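Local structure of formate-dependent phosphoribosylglycinamide formyltransferase (Mycobacterium tuberculosis H37Rv, 6KHR) at residues A[126-131]-A[306-311]; A[135-140]-A[278-283]; A[226-231]-A[271-276]; A[292-295]-A[300-303]. The protein belongs to the ATP-grasp family of enzymes, whose characteristic domain here combines an extended antiparallel sheet with helices packed against it. All blocks are in the same frame, centred on the assembly; numbering follows the deposited sequence.

Interaction 1 of 4, residues A[126-131]-A[306-311]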
loop_
_atom_site.group_PDB
_atom_site.type_symbol
_atom_site.label_atom_id
_atom_site.label_comp_id
_atom_site.label_asym_id
_atom_site.label_seq_id
_atom_site.Cartn_x
_atom_site.Cartn_y
_atom_site.Cartn_z
ATOM N N ARG A 126 -7.719 -18.799 -19.727
ATOM C CA ARG A 126 -8.768 -19.566 -20.395
ATOM C C ARG A 126 -9.434 -20.556 -19.447
ATOM O O ARG A 126 -10.664 -20.686 -19.446
ATOM C CB ARG A 126 -8.213 -20.298 -21.616
ATOM C CG ARG A 126 -9.230 -21.243 -22.245
ATOM C CD ARG A 126 -8.720 -21.895 -23.520
ATOM N NE ARG A 126 -8.341 -20.898 -24.517
ATOM C CZ ARG A 126 -9.199 -20.277 -25.325
ATOM N NH1 ARG A 126 -10.500 -20.541 -25.258
ATOM N NH2 ARG A 126 -8.755 -19.384 -26.199
ATOM N N CYS A 127 -8.649 -21.266 -18.633
ATOM C CA CYS A 127 -9.237 -22.309 -17.801
ATOM C C CYS A 127 -10.183 -21.733 -16.765
ATOM O O CYS A 127 -11.206 -22.347 -16.443
ATOM C CB CYS A 127 -8.145 -23.124 -17.115
ATOM S SG CYS A 127 -7.135 -24.100 -18.245
ATOM N N THR A 128 -9.876 -20.556 -16.241
ATOM C CA THR A 128 -10.623 -20.053 -15.101
ATOM C C THR A 128 -11.797 -19.185 -15.494
ATOM O O THR A 128 -12.576 -18.804 -14.618
ATOM C CB THR A 128 -9.707 -19.266 -14.182
ATOM O OG1 THR A 128 -9.146 -18.173 -14.916
ATOM C CG2 THR A 128 -8.590 -20.173 -13.671
ATOM N N ALA A 129 -11.934 -18.849 -16.775
ATOM C CA ALA A 129 -13.128 -18.174 -17.262
ATOM C C ALA A 129 -14.152 -19.147 -17.802
ATOM O O ALA A 129 -15.302 -18.761 -18.010
ATOM C CB ALA A 129 -12.769 -17.163 -18.352
ATOM N N ASP A 130 -13.753 -20.387 -18.051
ATOM C CA ASP A 130 -14.654 -21.455 -18.480
ATOM C C ASP A 130 -15.079 -22.197 -17.219
ATOM O O ASP A 130 -14.350 -23.053 -16.715
ATOM C CB ASP A 130 -13.940 -22.362 -19.481
ATOM C CG ASP A 130 -14.784 -23.555 -19.917
ATOM O OD1 ASP A 130 -16.004 -23.581 -19.657
ATOM O OD2 ASP A 130 -14.206 -24.479 -20.528
ATOM N N ARG A 131 -16.253 -21.853 -16.685
ATOM C CA ARG A 131 -16.639 -22.387 -15.384
ATOM C C ARG A 131 -16.813 -23.902 -15.440
ATOM O O ARG A 131 -16.356 -24.620 -14.544
ATOM C CB ARG A 131 -17.915 -21.702 -14.879
ATOM C CG ARG A 131 -18.409 -22.213 -13.527
ATOM C CD ARG A 131 -17.264 -22.289 -12.508
ATOM N NE ARG A 131 -17.616 -23.032 -11.299
ATOM C CZ ARG A 131 -17.772 -22.486 -10.097
ATOM N NH1 ARG A 131 -17.611 -21.177 -9.926
ATOM N NH2 ARG A 131 -18.084 -23.244 -9.053
ATOM N N VAL A 306 -11.215 -20.858 -8.384
ATOM C CA VAL A 306 -9.928 -20.175 -8.389
ATOM C C VAL A 306 -9.996 -19.001 -9.358
ATOM O O VAL A 306 -10.549 -19.117 -10.457
ATOM C CB VAL A 306 -8.763 -21.129 -8.754
ATOM C CG1 VAL A 306 -9.016 -21.832 -10.075
ATOM C CG2 VAL A 306 -7.424 -20.366 -8.777
ATOM N N THR A 307 -9.424 -17.866 -8.949
ATOM C CA THR A 307 -9.293 -16.714 -9.831
ATOM C C THR A 307 -7.840 -16.272 -9.972
ATOM O O THR A 307 -7.078 -16.259 -8.999
ATOM C CB THR A 307 -10.104 -15.541 -9.337
ATOM O OG1 THR A 307 -9.801 -14.405 -10.151
ATOM C CG2 THR A 307 -9.765 -15.230 -7.899
ATOM N N VAL A 308 -7.480 -15.867 -11.191
ATOM C CA VAL A 308 -6.150 -15.348 -11.495
ATOM C C VAL A 308 -6.067 -13.852 -11.209
ATOM O O VAL A 308 -5.064 -13.205 -11.534
ATOM C CB VAL A 308 -5.767 -15.634 -12.961
ATOM C CG1 VAL A 308 -5.917 -17.119 -13.291
ATOM C CG2 VAL A 308 -6.597 -14.763 -13.911
ATOM N N CYS A 309 -7.107 -13.289 -10.593
ATOM C CA CYS A 309 -7.180 -11.861 -10.282
ATOM C C CYS A 309 -7.360 -11.636 -8.781
ATOM O O CYS A 309 -8.017 -12.431 -8.107
ATOM C CB CYS A 309 -8.342 -11.196 -11.032
ATOM S SG CYS A 309 -8.500 -11.636 -12.784
ATOM N N PRO A 310 -6.810 -10.535 -8.225
ATOM C CA PRO A 310 -6.872 -10.339 -6.767
ATOM C C PRO A 310 -8.291 -10.201 -6.246
ATOM O O PRO A 310 -8.972 -9.209 -6.519
ATOM C CB PRO A 310 -6.074 -9.045 -6.548
ATOM C CG PRO A 310 -6.186 -8.316 -7.849
ATOM C CD PRO A 310 -6.193 -9.384 -8.910
ATOM N N ALA A 311 -8.737 -11.191 -5.476
ATOM C CA ALA A 311 -10.117 -11.225 -5.010
ATOM C C ALA A 311 -10.422 -10.063 -4.068
ATOM O O ALA A 311 -9.537 -9.517 -3.401
ATOM C CB ALA A 311 -10.408 -12.556 -4.310
#
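Thr128 is a polar residue doing an apolar job: it alone represents segment 126-131 in the contact, and what it offers to Val306 and Val308 is chiefly its carbon side. The methyl group CG2 of Thr128 meets CG1 of Val306 at 4.0 Å, the two side chains crossing at about a right angle. Further along, CG1 of Val308 lies 3.8 Å from OG1 of Thr128 and 4.1 Å from its CG2, so this methyl covers both branches of the threonine. The backbone contributes as well, since the carbonyl O of Val306 stands 3.8 Å from CB of Thr128. No hydrogen bond passes between the segments. The hydroxyl of Thr128 is instead engaged within its own helical turn, bonded to the carbonyl O of Ala124; with chi1 at 60°, OG1 is tucked between the backbone N and the carbonyl carbon, while CG2 is left to meet Val306.

The other segment illustrates how a strand can leave its sheet. Val306 and Val308 both supply methyl groups to the threonine, whereas Thr307 between them points away and uses OG1 to accept a bond from the backbone N of Cys309, at 2.9 Å and with an angle of 156° at the hydrogen. This is an ST turn, and it shapes the chain just after the strand.

The patch is one corner of a larger apolar layer. Helix 267-284 adjoins it through Leu284, which touches Thr128, and Ile280, which touches Val306, while strand 288-297 flanks the valines with Val292 and Phe290.

Interaction 2 of 4, residues A[135-140]-A[278-283]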
loop_
_atom_site.group_PDB
_atom_site.type_symbol
_atom_site.label_atom_id
_atom_site.label_comp_id
_atom_site.label_asym_id
_atom_site.label_seq_id
_atom_site.Cartn_x
_atom_site.Cartn_y
_atom_site.Cartn_z
ATOM N N ARG A 135 -14.338 -26.675 -13.294
ATOM C CA ARG A 135 -14.869 -27.704 -12.405
ATOM C C ARG A 135 -14.391 -29.083 -12.844
ATOM O O ARG A 135 -13.851 -29.851 -12.037
ATOM C CB ARG A 135 -16.397 -27.648 -12.372
ATOM C CG ARG A 135 -16.965 -26.966 -11.156
ATOM C CD ARG A 135 -16.655 -27.736 -9.876
ATOM N NE ARG A 135 -16.745 -26.865 -8.704
ATOM C CZ ARG A 135 -17.813 -26.776 -7.918
ATOM N NH1 ARG A 135 -18.886 -27.513 -8.179
ATOM N NH2 ARG A 135 -17.810 -25.961 -6.868
ATOM N N ARG A 136 -14.551 -29.395 -14.137
ATOM C CA ARG A 136 -14.143 -30.700 -14.649
ATOM C C ARG A 136 -12.637 -30.892 -14.538
ATOM O O ARG A 136 -12.176 -32.016 -14.320
ATOM C CB ARG A 136 -14.602 -30.864 -16.095
ATOM N N LEU A 137 -11.860 -29.815 -14.661
ATOM C CA LEU A 137 -10.429 -29.917 -14.403
ATOM C C LEU A 137 -10.159 -30.231 -12.931
ATOM O O LEU A 137 -9.296 -31.057 -12.596
ATOM C CB LEU A 137 -9.731 -28.617 -14.814
ATOM C CG LEU A 137 -8.278 -28.536 -14.331
ATOM C CD1 LEU A 137 -7.445 -29.589 -15.059
ATOM C CD2 LEU A 137 -7.669 -27.145 -14.489
ATOM N N ALA A 138 -10.887 -29.587 -12.031
ATOM C CA ALA A 138 -10.605 -29.758 -10.612
ATOM C C ALA A 138 -11.026 -31.139 -10.132
ATOM O O ALA A 138 -10.246 -31.855 -9.488
ATOM C CB ALA A 138 -11.311 -28.670 -9.809
ATOM N N ALA A 139 -12.256 -31.528 -10.445
ATOM C CA ALA A 139 -12.836 -32.755 -9.925
ATOM C C ALA A 139 -12.439 -33.996 -10.711
ATOM O O ALA A 139 -12.312 -35.071 -10.123
ATOM C CB ALA A 139 -14.361 -32.631 -9.890
ATOM N N ASP A 140 -12.240 -33.894 -12.021
ATOM C CA ASP A 140 -12.011 -35.097 -12.821
ATOM C C ASP A 140 -10.529 -35.358 -13.074
ATOM O O ASP A 140 -10.009 -36.399 -12.673
ATOM C CB ASP A 140 -12.800 -35.004 -14.125
ATOM C CG ASP A 140 -14.285 -34.829 -13.876
ATOM O OD1 ASP A 140 -14.749 -35.271 -12.803
ATOM O OD2 ASP A 140 -14.983 -34.247 -14.734
ATOM N N ALA A 278 -2.458 -26.003 -3.681
ATOM C CA ALA A 278 -1.221 -26.239 -4.426
ATOM C C ALA A 278 -1.471 -27.003 -5.715
ATOM O O ALA A 278 -0.785 -26.780 -6.718
ATOM C CB ALA A 278 -0.221 -26.997 -3.567
ATOM N N ARG A 279 -2.443 -27.920 -5.710
ATOM C CA ARG A 279 -2.581 -28.775 -6.886
ATOM C C ARG A 279 -3.311 -28.061 -8.023
ATOM O O ARG A 279 -2.874 -28.130 -9.172
ATOM C CB ARG A 279 -3.250 -30.097 -6.501
ATOM C CG ARG A 279 -2.397 -30.899 -5.524
ATOM C CD ARG A 279 -2.951 -32.274 -5.177
ATOM N NE ARG A 279 -2.409 -33.271 -6.084
ATOM C CZ ARG A 279 -3.001 -33.626 -7.215
ATOM N NH1 ARG A 279 -4.154 -33.067 -7.549
ATOM N NH2 ARG A 279 -2.450 -34.533 -8.012
ATOM N N ILE A 280 -4.390 -27.333 -7.743
ATOM C CA ILE A 280 -5.020 -26.580 -8.825
ATOM C C ILE A 280 -4.058 -25.537 -9.387
ATOM O O ILE A 280 -4.058 -25.269 -10.598
ATOM C CB ILE A 280 -6.347 -25.933 -8.374
ATOM C CG1 ILE A 280 -7.112 -25.402 -9.581
ATOM C CG2 ILE A 280 -6.111 -24.786 -7.438
ATOM C CD1 ILE A 280 -7.610 -26.486 -10.467
ATOM N N VAL A 281 -3.193 -24.958 -8.545
ATOM C CA VAL A 281 -2.341 -23.885 -9.038
ATOM C C VAL A 281 -1.246 -24.448 -9.929
ATOM O O VAL A 281 -0.923 -23.862 -10.972
ATOM C CB VAL A 281 -1.766 -23.041 -7.884
ATOM C CG1 VAL A 281 -0.553 -22.224 -8.366
ATOM C CG2 VAL A 281 -2.839 -22.089 -7.342
ATOM N N LYS A 282 -0.670 -25.601 -9.557
ATOM C CA LYS A 282 0.370 -26.190 -10.403
ATOM C C LYS A 282 -0.196 -26.672 -11.736
ATOM O O LYS A 282 0.510 -26.632 -12.742
ATOM C CB LYS A 282 1.087 -27.338 -9.689
ATOM C CG LYS A 282 2.239 -26.901 -8.788
ATOM C CD LYS A 282 3.015 -28.105 -8.260
ATOM C CE LYS A 282 4.286 -27.685 -7.526
ATOM N NZ LYS A 282 4.877 -28.798 -6.727
ATOM N N ALA A 283 -1.466 -27.079 -11.774
ATOM C CA ALA A 283 -2.069 -27.446 -13.048
ATOM C C ALA A 283 -2.187 -26.235 -13.964
ATOM O O ALA A 283 -2.001 -26.351 -15.179
ATOM C CB ALA A 283 -3.438 -28.093 -12.829
#
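Leu137 and Ile280 meet between two helices of the ATP-grasp fold, 131-141 and 267-284, in a small and buried example of helix-helix packing. The backbones come close, with CA of Ala138 and CA of Ile280 6.7 Å apart, a spacing consistent with the small side chain of Ala138.

Everything that passes between the segments is apolar. Leu137 extends with CG anti to its backbone N (chi1 169°), which carries CD2 across toward the second helix. There Ala283 turns its CB to the same methyl, a looser approach of 4.6 Å to CD2 of Leu137. The first bond of the Ile280 side chain does not aim at the other helix, but its long branch, bent at chi2 (68°), brings CD1 there.

No hydrogen bond crosses between the segments. Within the helices, the N of Ala139 binds the O of Arg135 at 2.8 Å, and the N of Ala283 binds the O of Arg279 at 3.1 Å; the O of Ala283 also receives NE of Arg123. The first helix contains a wider, pi-type turn at 137-140.

Outside the pair, the same layer continues onto the sheet, where Phe303 touches Ala138, and Val292 and Val306 touch Ile280. Leu142, in the loop after the first helix, also packs on Ile280.

The focus of the contact is a single methyl group: CD1 of Ile280 lies 4.1 Å from CD2 of Leu137 and 4.3 Å from CB of Ala138.

Interaction 3 of 4, residues A[226-231]-A[271-276]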
loop_
_atom_site.group_PDB
_atom_site.type_symbol
_atom_site.label_atom_id
_atom_site.label_comp_id
_atom_site.label_asym_id
_atom_site.label_seq_id
_atom_site.Cartn_x
_atom_site.Cartn_y
_atom_site.Cartn_z
ATOM N N VAL A 226 -13.312 -19.634 2.706
ATOM C CA VAL A 226 -11.906 -19.318 2.921
ATOM C C VAL A 226 -11.240 -19.054 1.580
ATOM O O VAL A 226 -11.448 -19.788 0.607
ATOM C CB VAL A 226 -11.197 -20.447 3.696
ATOM C CG1 VAL A 226 -9.714 -20.455 3.406
ATOM C CG2 VAL A 226 -11.437 -20.262 5.190
ATOM N N THR A 227 -10.445 -17.992 1.525
ATOM C CA THR A 227 -9.604 -17.718 0.371
ATOM C C THR A 227 -8.151 -18.083 0.687
ATOM O O THR A 227 -7.563 -17.556 1.635
ATOM C CB THR A 227 -9.717 -16.258 -0.052
ATOM O OG1 THR A 227 -11.090 -15.949 -0.333
ATOM C CG2 THR A 227 -8.865 -16.007 -1.302
ATOM N N MET A 228 -7.596 -19.006 -0.105
ATOM C CA MET A 228 -6.176 -19.362 -0.064
ATOM C C MET A 228 -5.473 -18.592 -1.168
ATOM O O MET A 228 -5.725 -18.837 -2.353
ATOM C CB MET A 228 -5.967 -20.858 -0.259
ATOM C CG MET A 228 -6.657 -21.732 0.747
ATOM S SD MET A 228 -5.770 -21.713 2.312
ATOM C CE MET A 228 -4.130 -22.121 1.673
ATOM N N ILE A 229 -4.630 -17.640 -0.782
ATOM C CA ILE A 229 -3.843 -16.884 -1.739
ATOM C C ILE A 229 -2.554 -17.638 -1.948
ATOM O O ILE A 229 -1.791 -17.823 -0.993
ATOM C CB ILE A 229 -3.535 -15.464 -1.253
ATOM C CG1 ILE A 229 -4.813 -14.652 -1.052
ATOM C CG2 ILE A 229 -2.622 -14.782 -2.286
ATOM C CD1 ILE A 229 -5.486 -14.292 -2.317
ATOM N N VAL A 230 -2.310 -18.055 -3.194
ATOM C CA VAL A 230 -1.098 -18.763 -3.570
ATOM C C VAL A 230 -0.288 -17.864 -4.493
ATOM O O VAL A 230 -0.830 -17.240 -5.416
ATOM C CB VAL A 230 -1.417 -20.105 -4.245
ATOM C CG1 VAL A 230 -0.144 -20.805 -4.550
ATOM C CG2 VAL A 230 -2.301 -20.954 -3.355
ATOM N N VAL A 231 1.011 -17.790 -4.225
ATOM C CA VAL A 231 1.933 -16.921 -4.936
ATOM C C VAL A 231 2.975 -17.801 -5.587
ATOM O O VAL A 231 3.620 -18.606 -4.905
ATOM C CB VAL A 231 2.625 -15.924 -3.988
ATOM C CG1 VAL A 231 3.615 -15.034 -4.772
ATOM C CG2 VAL A 231 1.603 -15.116 -3.183
ATOM N N ASP A 271 -3.945 -28.916 6.253
ATOM C CA ASP A 271 -3.219 -29.799 5.336
ATOM C C ASP A 271 -4.013 -30.018 4.059
ATOM O O ASP A 271 -3.475 -29.918 2.951
ATOM C CB ASP A 271 -2.911 -31.145 5.998
ATOM C CG ASP A 271 -2.014 -31.005 7.217
ATOM O OD1 ASP A 271 -1.119 -30.133 7.210
ATOM O OD2 ASP A 271 -2.210 -31.764 8.192
ATOM N N ALA A 272 -5.308 -30.306 4.200
ATOM C CA ALA A 272 -6.167 -30.435 3.029
ATOM C C ALA A 272 -6.129 -29.172 2.172
ATOM O O ALA A 272 -6.003 -29.245 0.947
ATOM C CB ALA A 272 -7.603 -30.738 3.474
ATOM N N ALA A 273 -6.256 -28.001 2.807
ATOM C CA ALA A 273 -6.378 -26.754 2.060
ATOM C C ALA A 273 -5.116 -26.464 1.253
ATOM O O ALA A 273 -5.188 -26.164 0.061
ATOM C CB ALA A 273 -6.699 -25.588 3.007
ATOM N N LYS A 274 -3.947 -26.533 1.898
ATOM C CA LYS A 274 -2.695 -26.355 1.175
ATOM C C LYS A 274 -2.614 -27.321 0.002
ATOM O O LYS A 274 -2.263 -26.940 -1.124
ATOM C CB LYS A 274 -1.511 -26.566 2.116
ATOM C CG LYS A 274 -1.088 -25.337 2.936
ATOM C CD LYS A 274 0.358 -25.520 3.410
ATOM C CE LYS A 274 0.749 -24.599 4.552
ATOM N NZ LYS A 274 2.067 -25.011 5.147
ATOM N N SER A 275 -2.957 -28.583 0.258
ATOM C CA SER A 275 -2.862 -29.609 -0.768
ATOM C C SER A 275 -3.709 -29.244 -1.988
ATOM O O SER A 275 -3.207 -29.201 -3.121
ATOM C CB SER A 275 -3.287 -30.944 -0.171
ATOM O OG SER A 275 -2.834 -32.009 -0.952
ATOM N N ILE A 276 -4.990 -28.936 -1.756
ATOM C CA ILE A 276 -5.918 -28.541 -2.823
ATOM C C ILE A 276 -5.438 -27.275 -3.528
ATOM O O ILE A 276 -5.353 -27.227 -4.766
ATOM C CB ILE A 276 -7.333 -28.329 -2.252
ATOM C CG1 ILE A 276 -7.926 -29.638 -1.762
ATOM C CG2 ILE A 276 -8.225 -27.610 -3.256
ATOM C CD1 ILE A 276 -9.172 -29.445 -0.918
#
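Met228 reaches from strand 224-235 to Ala273 of helix 267-284, a piece of the helix-on-sheet packing from which the ATP-grasp domain is built. Along 226-231 the strand turns alternate side chains to this helix, and within the pair of segments Met228 is the one that makes contact.

Followed in sequence, the helical segment opens with two residues in backbone bonding. Asp271 supplies its carbonyl O to the N of Ser275 at 3.1 Å, and Ala272 does the same for the N of Ile276 at 2.9 Å. Ala273 is the residue that turns toward the strand, and its CB is the surface on which the methionine sulfur rests. The small side chain is consistent with the close approach of helix and strand, CA of Ala273 lying 7.7 Å from CA of Met228.

At Lys274 the first bond of the side chain points away from the strand; CG of Lys274 still lies 4.6 Å from CE of Met228, at the exposed margin of the contact. Ile276, one turn beyond Ala272, joins Ala273 in packing on Leu294 of the adjoining strand, which also touches Met228; the apolar layer therefore extends to that strand.

The methionine is curled rather than extended. Bends at chi2 (-76°) and chi3 (-52°) fold the thioether over the helix surface: SD of Met228 sits 4.0 Å from CB of Ala273, and the methyl CE lies 4.4 Å from the backbone N of Lys274.

Interaction 4 of 4, residues A[292-295]-A[300-303]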
loop_
_atom_site.group_PDB
_atom_site.type_symbol
_atom_site.label_atom_id
_atom_site.label_comp_id
_atom_site.label_asym_id
_atom_site.label_seq_id
_atom_site.Cartn_x
_atom_site.Cartn_y
_atom_site.Cartn_z
ATOM N N VAL A 292 -7.603 -19.107 -4.287
ATOM C CA VAL A 292 -8.245 -20.412 -4.371
ATOM C C VAL A 292 -9.370 -20.422 -3.363
ATOM O O VAL A 292 -9.136 -20.237 -2.160
ATOM C CB VAL A 292 -7.266 -21.563 -4.117
ATOM C CG1 VAL A 292 -8.025 -22.850 -3.930
ATOM C CG2 VAL A 292 -6.321 -21.687 -5.254
ATOM N N GLU A 293 -10.584 -20.644 -3.848
ATOM C CA GLU A 293 -11.761 -20.578 -3.007
ATOM C C GLU A 293 -12.102 -21.954 -2.459
ATOM O O GLU A 293 -12.183 -22.931 -3.216
ATOM C CB GLU A 293 -12.932 -19.982 -3.783
ATOM C CG GLU A 293 -12.772 -18.487 -4.026
ATOM C CD GLU A 293 -12.557 -17.685 -2.730
ATOM O OE1 GLU A 293 -11.979 -16.578 -2.797
ATOM O OE2 GLU A 293 -12.970 -18.150 -1.645
ATOM N N LEU A 294 -12.291 -22.025 -1.139
ATOM C CA LEU A 294 -12.611 -23.270 -0.455
ATOM C C LEU A 294 -13.788 -23.087 0.505
ATOM O O LEU A 294 -14.093 -21.986 0.969
ATOM C CB LEU A 294 -11.403 -23.822 0.318
ATOM C CG LEU A 294 -10.061 -23.863 -0.391
ATOM C CD1 LEU A 294 -8.997 -24.274 0.596
ATOM C CD2 LEU A 294 -10.142 -24.843 -1.518
ATOM N N MET A 295 -14.448 -24.207 0.775
ATOM C CA MET A 295 -15.528 -24.340 1.742
ATOM C C MET A 295 -15.084 -25.328 2.807
ATOM O O MET A 295 -14.544 -26.384 2.491
ATOM C CB MET A 295 -16.816 -24.834 1.067
ATOM C CG MET A 295 -17.319 -23.909 -0.025
ATOM S SD MET A 295 -18.734 -24.569 -0.936
ATOM C CE MET A 295 -17.931 -25.462 -2.264
ATOM N N GLU A 300 -13.533 -31.221 6.745
ATOM C CA GLU A 300 -13.698 -31.340 5.287
ATOM C C GLU A 300 -13.415 -30.050 4.553
ATOM O O GLU A 300 -13.906 -29.063 4.972
ATOM C CB GLU A 300 -15.111 -31.820 5.013
ATOM C CG GLU A 300 -15.536 -32.880 5.977
ATOM C CD GLU A 300 -14.883 -34.208 5.675
ATOM O OE1 GLU A 300 -15.201 -35.186 6.327
ATOM O OE2 GLU A 300 -14.073 -34.234 4.774
ATOM N N VAL A 301 -12.677 -30.141 3.454
ATOM C CA VAL A 301 -12.376 -28.985 2.632
ATOM C C VAL A 301 -12.842 -29.278 1.218
ATOM O O VAL A 301 -12.595 -30.370 0.690
ATOM C CB VAL A 301 -10.881 -28.641 2.677
ATOM C CG1 VAL A 301 -10.591 -27.404 1.824
ATOM C CG2 VAL A 301 -10.465 -28.418 4.136
ATOM N N TYR A 302 -13.554 -28.324 0.630
ATOM C CA TYR A 302 -14.074 -28.444 -0.716
ATOM C C TYR A 302 -13.492 -27.348 -1.588
ATOM O O TYR A 302 -13.391 -26.190 -1.180
ATOM C CB TYR A 302 -15.591 -28.349 -0.747
ATOM C CG TYR A 302 -16.293 -29.382 0.091
ATOM C CD1 TYR A 302 -16.561 -29.151 1.438
ATOM C CD2 TYR A 302 -16.709 -30.574 -0.456
ATOM C CE1 TYR A 302 -17.225 -30.093 2.211
ATOM C CE2 TYR A 302 -17.369 -31.521 0.301
ATOM C CZ TYR A 302 -17.629 -31.276 1.635
ATOM O OH TYR A 302 -18.291 -32.223 2.385
ATOM N N PHE A 303 -13.102 -27.734 -2.785
ATOM C CA PHE A 303 -12.765 -26.767 -3.810
ATOM C C PHE A 303 -14.034 -26.097 -4.320
ATOM O O PHE A 303 -14.993 -26.777 -4.679
ATOM C CB PHE A 303 -12.033 -27.462 -4.955
ATOM C CG PHE A 303 -11.750 -26.559 -6.090
ATOM C CD1 PHE A 303 -10.706 -25.634 -6.003
ATOM C CD2 PHE A 303 -12.545 -26.587 -7.229
ATOM C CE1 PHE A 303 -10.428 -24.781 -7.054
ATOM C CE2 PHE A 303 -12.288 -25.737 -8.279
ATOM C CZ PHE A 303 -11.216 -24.831 -8.199
#
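A beta hairpin, formed by strands 288-297 and 300-307 at the margin of the large antiparallel sheet, holds Met295 opposite Tyr302 as a hydrogen-bonded pair. The N of Met295 donates to the O of Tyr302 at 3.0 Å, and the N of Tyr302 returns a bond of 2.9 Å to the O of Met295. Both are fairly straight, at 160° and 156° at the hydrogen. Leu294 and Phe303 form the next pair, of the non-hydrogen-bonded kind. The short segments run at 138° to each other, well short of strictly antiparallel.

Side chains divide between the two faces. On one, CE of Met295 curls back to within 4.0 Å of CB of Tyr302, the two side chains crossing at about a right angle. The O of Met295 also lies at the edge of the tyrosine ring, near its plane, 3.6 Å from CD1 of Tyr302. On the other face CD1 of Leu294 meets CG1 of Val301 at 3.7 Å, and this side is covered by helix 267-284 through Ala273 and Ile276.

Glu293 turns its carboxylate away from the hairpin partner. The chemistry is thus split: paired backbone bonds fix the register, apolar side chains fill the helix-covered face, and the carboxylate of Glu293, on the face opposite the helix, is hydrogen-bonded by Thr227 of the adjacent strand 224-235 and by His249 of the strand beyond it.

How the interactions relate
From the N terminus, helix 122-129 comes first and interaction 1 joins it to the end of strand 300-307, closing the longest loop, which encloses the other three contacts. Helix 131-141 follows directly, and interaction 2 closes a second loop back from helix 267-284; interaction 3, between strand 224-235 and that same helix, nests within it. Interaction 4 comes after both in series, as a local hairpin. None of the loops cross. Helix 267-284 is common to interactions 2 and 3, strand 300-307 to interactions 1 and 4. Strands 224-235 and 288-297 lie side by side, so interactions 3 and 4 share one sheet, and it is on this sheet that the helices pack.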